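Local structure of Low molecular weight heat shock protein (Xanthomonas axonopodis pv. citri, 3GLA) at residues B[47-52]-B[57-62]. The protein is a small heat-shock protein of the alpha-crystallin family that probably acts as a chaperone, holding unfolding proteins in solution under stress. Numbering follows the deposited sequence.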
loop_
_atom_site.group_PDB
_atom_site.type_symbol
_atom_site.label_atom_id
_atom_site.label_comp_id
_atom_site.label_asym_id
_atom_site.label_seq_id
_atom_site.Cartn_x
_atom_site.Cartn_y
_atom_site.Cartn_z
ATOM N N SER B 47 5.386 -10.440 6.067
ATOM C CA SER B 47 3.928 -10.612 6.028
ATOM C C SER B 47 3.584 -11.624 7.056
ATOM O O SER B 47 4.199 -12.676 7.207
ATOM C CB SER B 47 3.561 -11.236 4.680
ATOM O OG SER B 47 2.139 -11.376 4.640
ATOM N N GLU B 48 2.378 -11.380 7.567
ATOM C CA GLU B 48 1.800 -12.335 8.415
ATOM C C GLU B 48 1.563 -13.639 7.769
ATOM O O GLU B 48 1.526 -14.699 8.474
ATOM C CB GLU B 48 0.494 -11.736 8.947
ATOM C CG GLU B 48 0.772 -10.320 9.663
ATOM C CD GLU B 48 0.667 -8.997 8.646
ATOM O OE1 GLU B 48 0.854 -9.088 7.332
ATOM O OE2 GLU B 48 0.513 -7.766 9.148
ATOM N N SER B 49 1.521 -13.669 6.440
ATOM C CA SER B 49 1.179 -14.900 5.864
ATOM C C SER B 49 2.300 -15.950 5.948
ATOM O O SER B 49 2.074 -17.101 5.571
ATOM C CB SER B 49 0.754 -14.825 4.400
ATOM O OG SER B 49 1.882 -14.456 3.602
ATOM N N SER B 50 3.514 -15.499 6.284
ATOM C CA SER B 50 4.625 -16.398 6.327
ATOM C C SER B 50 4.607 -17.110 7.665
ATOM O O SER B 50 5.372 -18.065 7.849
ATOM C CB SER B 50 5.974 -15.590 6.088
ATOM O OG SER B 50 6.184 -14.767 7.187
ATOM N N THR B 51 3.797 -16.655 8.603
ATOM C CA THR B 51 3.697 -17.328 9.934
ATOM C C THR B 51 2.394 -18.132 9.928
ATOM O O THR B 51 1.369 -17.554 9.637
ATOM C CB THR B 51 3.620 -16.307 11.025
ATOM O OG1 THR B 51 4.856 -15.585 10.981
ATOM C CG2 THR B 51 3.485 -16.975 12.401
ATOM N N GLU B 52 2.453 -19.420 10.271
ATOM C CA GLU B 52 1.187 -20.219 10.404
ATOM C C GLU B 52 0.483 -20.117 9.047
ATOM O O GLU B 52 -0.764 -19.920 9.030
ATOM C CB GLU B 52 0.215 -19.614 11.397
ATOM C CG GLU B 52 0.672 -19.707 12.946
ATOM C CD GLU B 52 1.082 -21.118 13.333
ATOM O OE1 GLU B 52 2.191 -21.263 13.902
ATOM O OE2 GLU B 52 0.310 -22.086 13.045
ATOM N N SER B 57 -6.586 -18.835 4.546
ATOM C CA SER B 57 -7.456 -19.305 3.486
ATOM C C SER B 57 -7.315 -18.480 2.290
ATOM O O SER B 57 -7.918 -18.816 1.231
ATOM C CB SER B 57 -8.879 -19.204 4.039
ATOM O OG SER B 57 -9.133 -17.792 4.256
ATOM N N ARG B 58 -6.546 -17.392 2.354
ATOM C CA ARG B 58 -6.297 -16.606 1.178
ATOM C C ARG B 58 -5.011 -15.940 1.406
ATOM O O ARG B 58 -4.776 -15.328 2.448
ATOM C CB ARG B 58 -7.378 -15.510 0.996
ATOM C CG ARG B 58 -7.109 -14.616 -0.173
ATOM C CD ARG B 58 -8.239 -13.569 -0.178
ATOM N NE ARG B 58 -7.956 -12.766 -1.307
ATOM C CZ ARG B 58 -8.430 -13.001 -2.502
ATOM N NH1 ARG B 58 -8.030 -12.231 -3.523
ATOM N NH2 ARG B 58 -9.249 -14.096 -2.681
ATOM N N ILE B 59 -4.094 -16.090 0.463
ATOM C CA ILE B 59 -2.840 -15.315 0.560
ATOM C C ILE B 59 -2.574 -14.709 -0.779
ATOM O O ILE B 59 -2.493 -15.428 -1.855
ATOM C CB ILE B 59 -1.651 -16.206 0.912
ATOM C CG1 ILE B 59 -1.872 -16.865 2.230
ATOM C CG2 ILE B 59 -0.343 -15.357 0.755
ATOM C CD1 ILE B 59 -0.772 -18.020 2.518
ATOM N N GLU B 60 -2.441 -13.408 -0.789
ATOM C CA GLU B 60 -2.071 -12.731 -2.002
ATOM C C GLU B 60 -1.218 -11.498 -1.834
ATOM O O GLU B 60 -0.697 -10.970 -2.817
ATOM C CB GLU B 60 -3.214 -12.395 -2.891
ATOM C CG GLU B 60 -4.238 -11.489 -2.112
ATOM C CD GLU B 60 -5.257 -10.923 -2.982
ATOM O OE1 GLU B 60 -6.259 -10.450 -2.479
ATOM O OE2 GLU B 60 -5.027 -10.847 -4.256
ATOM N N ARG B 61 -1.023 -11.057 -0.586
ATOM C CA ARG B 61 -0.270 -9.870 -0.413
ATOM C C ARG B 61 1.185 -10.245 -0.683
ATOM O O ARG B 61 1.715 -11.239 -0.210
ATOM C CB ARG B 61 -0.412 -9.362 1.064
ATOM C CG ARG B 61 -1.799 -8.814 1.127
ATOM C CD ARG B 61 -2.116 -8.001 2.373
ATOM N NE ARG B 61 -1.472 -8.345 3.446
ATOM C CZ ARG B 61 -0.544 -8.034 4.294
ATOM N NH1 ARG B 61 0.102 -6.907 4.681
ATOM N NH2 ARG B 61 -0.406 -9.175 4.902
ATOM N N ARG B 62 1.835 -9.312 -1.388
ATOM C CA ARG B 62 3.254 -9.633 -1.781
ATOM C C ARG B 62 4.126 -9.133 -0.691
ATOM O O ARG B 62 3.830 -8.112 -0.013
ATOM C CB ARG B 62 3.554 -8.886 -3.112
ATOM C CG ARG B 62 2.624 -9.355 -4.255
ATOM C CD ARG B 62 3.165 -10.678 -4.732
ATOM N NE ARG B 62 2.407 -11.084 -5.923
ATOM C CZ ARG B 62 1.486 -10.308 -6.499
ATOM N NH1 ARG B 62 0.826 -10.722 -7.572
ATOM N NH2 ARG B 62 1.220 -9.105 -5.983
HETATM O O HOH W 1 1.175 -12.250 2.360
HETATM O O HOH W 2 1.362 -5.639 7.589
#
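One water gripped by Ser47 OG, Ser49 OG and Arg61 O joins the two arms of the long loop that an alpha-crystallin domain extends toward its dimer partner. It accepts from Ser47 OG and from Ser49 OG, each at 2.6 Å, and donates to the backbone Arg61 O at 2.8 Å, a worked example of how solvent can serve as an integral part of a loop where the facing backbones are too far apart to bond directly. Ser47 OG is also the acceptor of an ST turn, taking the amide of Ser49 at 3.0 Å along an almost straight N-H line (175°). With the hydroxyl anti to its own backbone N (chi1 -179°) and beside the carbonyl carbon, it reaches the amide two residues on as well as the water. The short 3-10 turn is closed by Ser47 O, which receives both the backbone N and the OG of Ser50.

Beside the water lies a salt bridge. Arg61 NH2 donates to Glu48 OE1 at 2.7 Å, the oxygen sitting at the guanidinium edge but met from above the carboxylate plane; the two flat groups are turned 52° apart. Bends at chi2 of Glu48 and chi3 of Arg61 bring these ends together. The same guanidinium continues to Asp8 and Asp21 of the second subunit, and the three carboxylates probably offset the crowding of Arg61 NH1 by Arg45 NH2. One guanidinium thus joins the loop's own salt bridge to the dimer interface. Arg58 extends the link by pairing in an antiparallel ladder with a strand of that subunit, as in the strand exchange of bacterial and plant relatives. Farther out the contact is van der Waals: the Ile59 CG2 methyl lies 3.7 Å from Ser49 OG and 3.8 Å from Ser49 CB.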